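Local coordinates for polyprenyl synthetase (Zymomonas mobilis subsp. mobilis, PDB 4KKM), which probably acts as a prenyltransferase, joining isoprenoid diphosphates into longer chains such as farnesyl diphosphate with the help of divalent metal ions, at residues 41-45 with 95-99; 92-96 with 148-154. One frame throughout, in Å; residues are numbered along the deposited sequence.

Helix 24-45 comes first along the chain, and its last turn meets the middle of helix 87-109 in interaction 1, closing a loop of 49 intervening residues. Interaction 2 starts slightly earlier on helix 87-109, at residues 92-96, and closes a second loop on 148-154, where helix 131-150 ends. The loops follow one another, their ends overlapping on helix 87-109, with Met95 and Ala96 common to both segments; neither nests within the other. Their centres lie about 9 Å apart. Gln45 OE1 and Arg92 NH2, 2.8 Å apart in a probable hydrogen bond, join them directly, so three helices of the largely helical prenyltransferase fold are tied together.

Interaction 1: 41-45 with 95-99; sequences LFAEQ and MAIEC
Met95 lies over one face of the Phe42 ring, a Met-aromatic contact that joins two helices of the largely helical isoprenoid synthase fold. The short helical segments 41-45 and 95-99 cross at -78° with their axes 11.6 Å apart, a separation bridged by long side chains.

The aromatic contacts come first. Met95 CG stands 3.9 Å from the centroid of the Phe42 ring, close to the ring normal, which makes a CH-pi contact; Met95 SD follows at 4.2 Å from the same centroid, over the same face. The two side chains lie alongside, pointing in opposite directions. With CG anti to the backbone N (chi1 174°) and chi2 also extended, the methionine reaches across to the other helix before its methyl turns aside at chi3. The Phe42 rim is met differently: Cys99 SG approaches its edge, 3.6 Å from Phe42 CE1, a Cys sulfur-aromatic contact, while Glu98 CG lies in the ring plane at 3.7 Å from Phe42 CE2. One face and two parts of the edge are accordingly lined by one helix.

Apolar packing continues on Leu41, whose CB touches Met95 SD and, slightly farther off, the methyl CE. The sulfur also comes close to the Leu41 carbonyl group, so it touches both the ring face and the backbone of Leu41.

One oxygen each of Glu98 and Gln45 has its partner beyond the two segments. The Glu98 chain bends at chi2, its methylenes remaining against Phe42 while OE2 forms a salt bridge with Arg70. Gln45 OE1 accepts a hydrogen bond from Arg92, one turn before Met95. That same Gln45 OE1 lies 3.7 Å from Met95 CE, the methyl that ends the methionine chain.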
loop_
_atom_site.group_PDB
_atom_site.type_symbol
_atom_site.label_atom_id
_atom_site.label_comp_id
_atom_site.label_asym_id
_atom_site.label_seq_id
_atom_site.Cartn_x
_atom_site.Cartn_y
_atom_site.Cartn_z
ATOM N N LEU B 41 19.576 -4.723 3.835
ATOM C CA LEU B 41 18.584 -4.934 2.791
ATOM C C LEU B 41 17.810 -3.652 2.449
ATOM O O LEU B 41 17.570 -3.358 1.276
ATOM C CB LEU B 41 17.638 -6.078 3.184
ATOM C CG LEU B 41 18.300 -7.459 3.199
ATOM C CD1 LEU B 41 17.392 -8.501 3.843
ATOM C CD2 LEU B 41 18.683 -7.879 1.788
ATOM N N PHE B 42 17.428 -2.890 3.470
ATOM C CA PHE B 42 16.730 -1.630 3.236
ATOM C C PHE B 42 17.634 -0.638 2.511
ATOM O O PHE B 42 17.195 0.058 1.596
ATOM C CB PHE B 42 16.228 -1.016 4.548
ATOM C CG PHE B 42 14.810 -1.388 4.900
ATOM C CD1 PHE B 42 13.765 -1.085 4.043
ATOM C CD2 PHE B 42 14.526 -2.024 6.097
ATOM C CE1 PHE B 42 12.458 -1.415 4.374
ATOM C CE2 PHE B 42 13.226 -2.352 6.435
ATOM C CZ PHE B 42 12.191 -2.050 5.569
ATOM N N ALA B 43 18.899 -0.585 2.921
ATOM C CA ALA B 43 19.862 0.334 2.322
ATOM C C ALA B 43 20.009 0.054 0.833
ATOM O O ALA B 43 20.063 0.977 0.023
ATOM C CB ALA B 43 21.218 0.222 3.019
ATOM N N GLU B 44 20.057 -1.228 0.483
ATOM C CA GLU B 44 20.198 -1.653 -0.903
ATOM C C GLU B 44 18.929 -1.406 -1.713
ATOM O O GLU B 44 18.987 -1.144 -2.916
ATOM C CB GLU B 44 20.565 -3.136 -0.955
ATOM C CG GLU B 44 20.763 -3.693 -2.352
ATOM C CD GLU B 44 21.315 -5.109 -2.338
ATOM O OE1 GLU B 44 20.967 -5.879 -1.414
ATOM O OE2 GLU B 44 22.109 -5.446 -3.244
ATOM N N GLN B 45 17.786 -1.501 -1.043
ATOM C CA GLN B 45 16.490 -1.329 -1.680
ATOM C C GLN B 45 16.162 0.143 -1.917
ATOM O O GLN B 45 15.272 0.474 -2.705
ATOM C CB GLN B 45 15.398 -1.960 -0.806
ATOM C CG GLN B 45 14.089 -2.218 -1.521
ATOM C CD GLN B 45 14.208 -3.302 -2.565
ATOM O OE1 GLN B 45 14.840 -4.333 -2.335
ATOM N NE2 GLN B 45 13.615 -3.072 -3.730
ATOM N N MET B 95 11.906 -8.118 5.281
ATOM C CA MET B 95 11.933 -6.708 4.878
ATOM C C MET B 95 10.546 -6.225 4.464
ATOM O O MET B 95 10.131 -5.124 4.828
ATOM C CB MET B 95 12.931 -6.441 3.746
ATOM C CG MET B 95 12.873 -5.000 3.224
ATOM S SD MET B 95 14.296 -4.508 2.221
ATOM C CE MET B 95 14.291 -5.791 0.967
ATOM N N ALA B 96 9.836 -7.056 3.704
ATOM C CA ALA B 96 8.500 -6.707 3.227
ATOM C C ALA B 96 7.527 -6.414 4.372
ATOM O O ALA B 96 6.805 -5.418 4.324
ATOM C CB ALA B 96 7.943 -7.809 2.319
ATOM N N ILE B 97 7.496 -7.269 5.397
ATOM C CA ILE B 97 6.575 -7.041 6.512
ATOM C C ILE B 97 7.025 -5.818 7.302
ATOM O O ILE B 97 6.204 -5.064 7.835
ATOM C CB ILE B 97 6.392 -8.301 7.438
ATOM C CG1 ILE B 97 5.304 -8.058 8.496
ATOM C CG2 ILE B 97 7.701 -8.703 8.113
ATOM C CD1 ILE B 97 3.946 -7.723 7.900
ATOM N N GLU B 98 8.333 -5.604 7.350
ATOM C CA GLU B 98 8.873 -4.460 8.073
ATOM C C GLU B 98 8.526 -3.161 7.347
ATOM O O GLU B 98 8.387 -2.117 7.975
ATOM C CB GLU B 98 10.387 -4.608 8.283
ATOM C CG GLU B 98 11.019 -3.565 9.205
ATOM C CD GLU B 98 10.647 -3.717 10.682
ATOM O OE1 GLU B 98 9.800 -4.568 11.037
ATOM O OE2 GLU B 98 11.209 -2.959 11.500
ATOM N N CYS B 99 8.360 -3.230 6.027
ATOM C CA CYS B 99 7.865 -2.077 5.279
ATOM C C CYS B 99 6.503 -1.628 5.791
ATOM O O CYS B 99 6.261 -0.438 5.991
ATOM C CB CYS B 99 7.759 -2.387 3.788
ATOM S SG CYS B 99 9.327 -2.361 2.909
#

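Interaction 2: 92-96 with 148-154; sequences RVGMA and ILSEEKI
Ala96 and Met95 meet Ile148 and Leu149 in the apolar centre of a contact between helix 87-109 and the C-terminal end of helix 131-150 with the turn after it, within the largely helical isoprenoid synthase fold. The small Ala96 CB rests 3.7 Å from Leu149 CD2, and the CA atoms of Ala96 and Ile148 approach to 6.0 Å, evidence of close backbones. The two branches of Ile148 divide the work: CD1 runs to Met95 CG at 3.7 Å, with the isoleucine lying roughly perpendicular to the methionine chain, whereas CG2, placed anti to the backbone N, comes against the Arg92 carbonyl oxygen and Ala96 CB. Val93 CG2 lies 3.9 Å from Ile154 CG2, and Ile154 CD1 packs on Arg92 CB.

Outward from there, Arg92 bends at chi3 (62°), turning its guanidinium back beside the turn that follows the helix. Lys153 CD lies above one face of that group, toward its rim near Arg92 NE. Water 1 lies in the guanidinium plane at its edge, accepting from Arg92 NE at 2.7 Å and donating to both Ile148 O and Glu151 OE1. Arg92 NH2 and Glu151 OE1, 3.8 Å apart, form a long salt bridge, probably of charge alone, since the oxygen lies well out of the guanidinium plane; Arg92 NH2 instead donates to Gln45. A leucine in place of Arg92 would probably leave water 1 without its NE donor, Gln45 OE1 without the NH2 donor and Glu151 without the guanidinium charge.

Leu149 and Ile154 also pack on helix 158-172, Val93 reaches helix 208-221, and helix 24-45 covers Met95 and Arg92. Glu151 touches Gln166 of the second subunit, placing this turn at the interface with that subunit.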
loop_
_atom_site.group_PDB
_atom_site.type_symbol
_atom_site.label_atom_id
_atom_site.label_comp_id
_atom_site.label_asym_id
_atom_site.label_seq_id
_atom_site.Cartn_x
_atom_site.Cartn_y
_atom_site.Cartn_z
ATOM N N ARG B 92 14.185 -11.307 3.031
ATOM C CA ARG B 92 13.503 -10.360 2.142
ATOM C C ARG B 92 12.009 -10.270 2.458
ATOM O O ARG B 92 11.407 -9.197 2.372
ATOM C CB ARG B 92 13.706 -10.740 0.671
ATOM C CG ARG B 92 15.152 -10.643 0.189
ATOM C CD ARG B 92 15.233 -10.561 -1.334
ATOM N NE ARG B 92 14.562 -9.357 -1.814
ATOM C CZ ARG B 92 15.108 -8.143 -1.826
ATOM N NH1 ARG B 92 16.354 -7.962 -1.404
ATOM N NH2 ARG B 92 14.402 -7.107 -2.266
ATOM N N VAL B 93 11.411 -11.402 2.809
ATOM C CA VAL B 93 10.026 -11.395 3.275
ATOM C C VAL B 93 9.961 -10.613 4.585
ATOM O O VAL B 93 9.018 -9.859 4.822
ATOM C CB VAL B 93 9.472 -12.831 3.451
ATOM C CG1 VAL B 93 8.061 -12.822 4.101
ATOM C CG2 VAL B 93 9.476 -13.573 2.106
ATOM N N GLY B 94 10.980 -10.780 5.421
ATOM C CA GLY B 94 11.102 -9.985 6.627
ATOM C C GLY B 94 11.135 -8.500 6.295
ATOM O O GLY B 94 10.457 -7.701 6.942
ATOM N N MET B 95 11.906 -8.118 5.281
ATOM C CA MET B 95 11.933 -6.708 4.878
ATOM C C MET B 95 10.546 -6.225 4.464
ATOM O O MET B 95 10.131 -5.124 4.828
ATOM C CB MET B 95 12.931 -6.441 3.746
ATOM C CG MET B 95 12.873 -5.000 3.224
ATOM S SD MET B 95 14.296 -4.508 2.221
ATOM C CE MET B 95 14.291 -5.791 0.967
ATOM N N ALA B 96 9.836 -7.056 3.704
ATOM C CA ALA B 96 8.500 -6.707 3.227
ATOM C C ALA B 96 7.527 -6.414 4.372
ATOM O O ALA B 96 6.805 -5.418 4.324
ATOM C CB ALA B 96 7.943 -7.809 2.319
ATOM N N ILE B 148 8.462 -5.883 -3.243
ATOM C CA ILE B 148 9.444 -6.847 -2.740
ATOM C C ILE B 148 8.914 -8.278 -2.828
ATOM O O ILE B 148 9.607 -9.179 -3.310
ATOM C CB ILE B 148 9.839 -6.541 -1.273
ATOM C CG1 ILE B 148 10.608 -5.219 -1.175
ATOM C CG2 ILE B 148 10.673 -7.682 -0.677
ATOM C CD1 ILE B 148 10.666 -4.666 0.245
ATOM N N LEU B 149 7.680 -8.484 -2.378
ATOM C CA LEU B 149 7.093 -9.826 -2.372
ATOM C C LEU B 149 6.870 -10.393 -3.769
ATOM O O LEU B 149 6.807 -11.611 -3.950
ATOM C CB LEU B 149 5.766 -9.841 -1.613
ATOM C CG LEU B 149 5.834 -9.730 -0.090
ATOM C CD1 LEU B 149 4.434 -9.834 0.500
ATOM C CD2 LEU B 149 6.741 -10.823 0.477
ATOM N N SER B 150 6.742 -9.512 -4.754
ATOM C CA SER B 150 6.429 -9.942 -6.113
ATOM C C SER B 150 7.637 -10.537 -6.842
ATOM O O SER B 150 7.477 -11.314 -7.783
ATOM C CB SER B 150 5.858 -8.776 -6.926
ATOM O OG SER B 150 6.890 -7.885 -7.312
ATOM N N GLU B 151 8.839 -10.173 -6.405
ATOM C CA GLU B 151 10.068 -10.548 -7.112
ATOM C C GLU B 151 10.450 -12.026 -6.995
ATOM O O GLU B 151 10.207 -12.673 -5.977
ATOM C CB GLU B 151 11.236 -9.676 -6.655
ATOM C CG GLU B 151 11.030 -8.195 -6.883
ATOM C CD GLU B 151 12.283 -7.395 -6.598
ATOM O OE1 GLU B 151 13.117 -7.866 -5.798
ATOM O OE2 GLU B 151 12.439 -6.305 -7.184
ATOM N N GLU B 152 11.081 -12.549 -8.045
ATOM C CA GLU B 152 11.482 -13.953 -8.089
ATOM C C GLU B 152 12.477 -14.336 -6.987
ATOM O O GLU B 152 12.506 -15.485 -6.536
ATOM C CB GLU B 152 12.079 -14.274 -9.463
ATOM N N LYS B 153 13.297 -13.373 -6.570
ATOM C CA LYS B 153 14.210 -13.542 -5.436
ATOM C C LYS B 153 13.542 -14.192 -4.224
ATOM O O LYS B 153 14.202 -14.854 -3.427
ATOM C CB LYS B 153 14.759 -12.183 -4.987
ATOM C CG LYS B 153 15.574 -11.427 -6.012
ATOM C CD LYS B 153 16.103 -10.130 -5.419
ATOM C CE LYS B 153 16.906 -9.337 -6.432
ATOM N NZ LYS B 153 17.649 -8.225 -5.777
ATOM N N ILE B 154 12.237 -13.968 -4.077
ATOM C CA ILE B 154 11.478 -14.459 -2.924
ATOM C C ILE B 154 11.268 -15.960 -2.986
ATOM O O ILE B 154 11.600 -16.680 -2.043
ATOM C CB ILE B 154 10.104 -13.769 -2.836
ATOM C CG1 ILE B 154 10.302 -12.259 -2.689
ATOM C CG2 ILE B 154 9.279 -14.335 -1.675
ATOM C CD1 ILE B 154 11.105 -11.874 -1.468
HETATM O O HOH W 1 12.409 -8.896 -3.401
#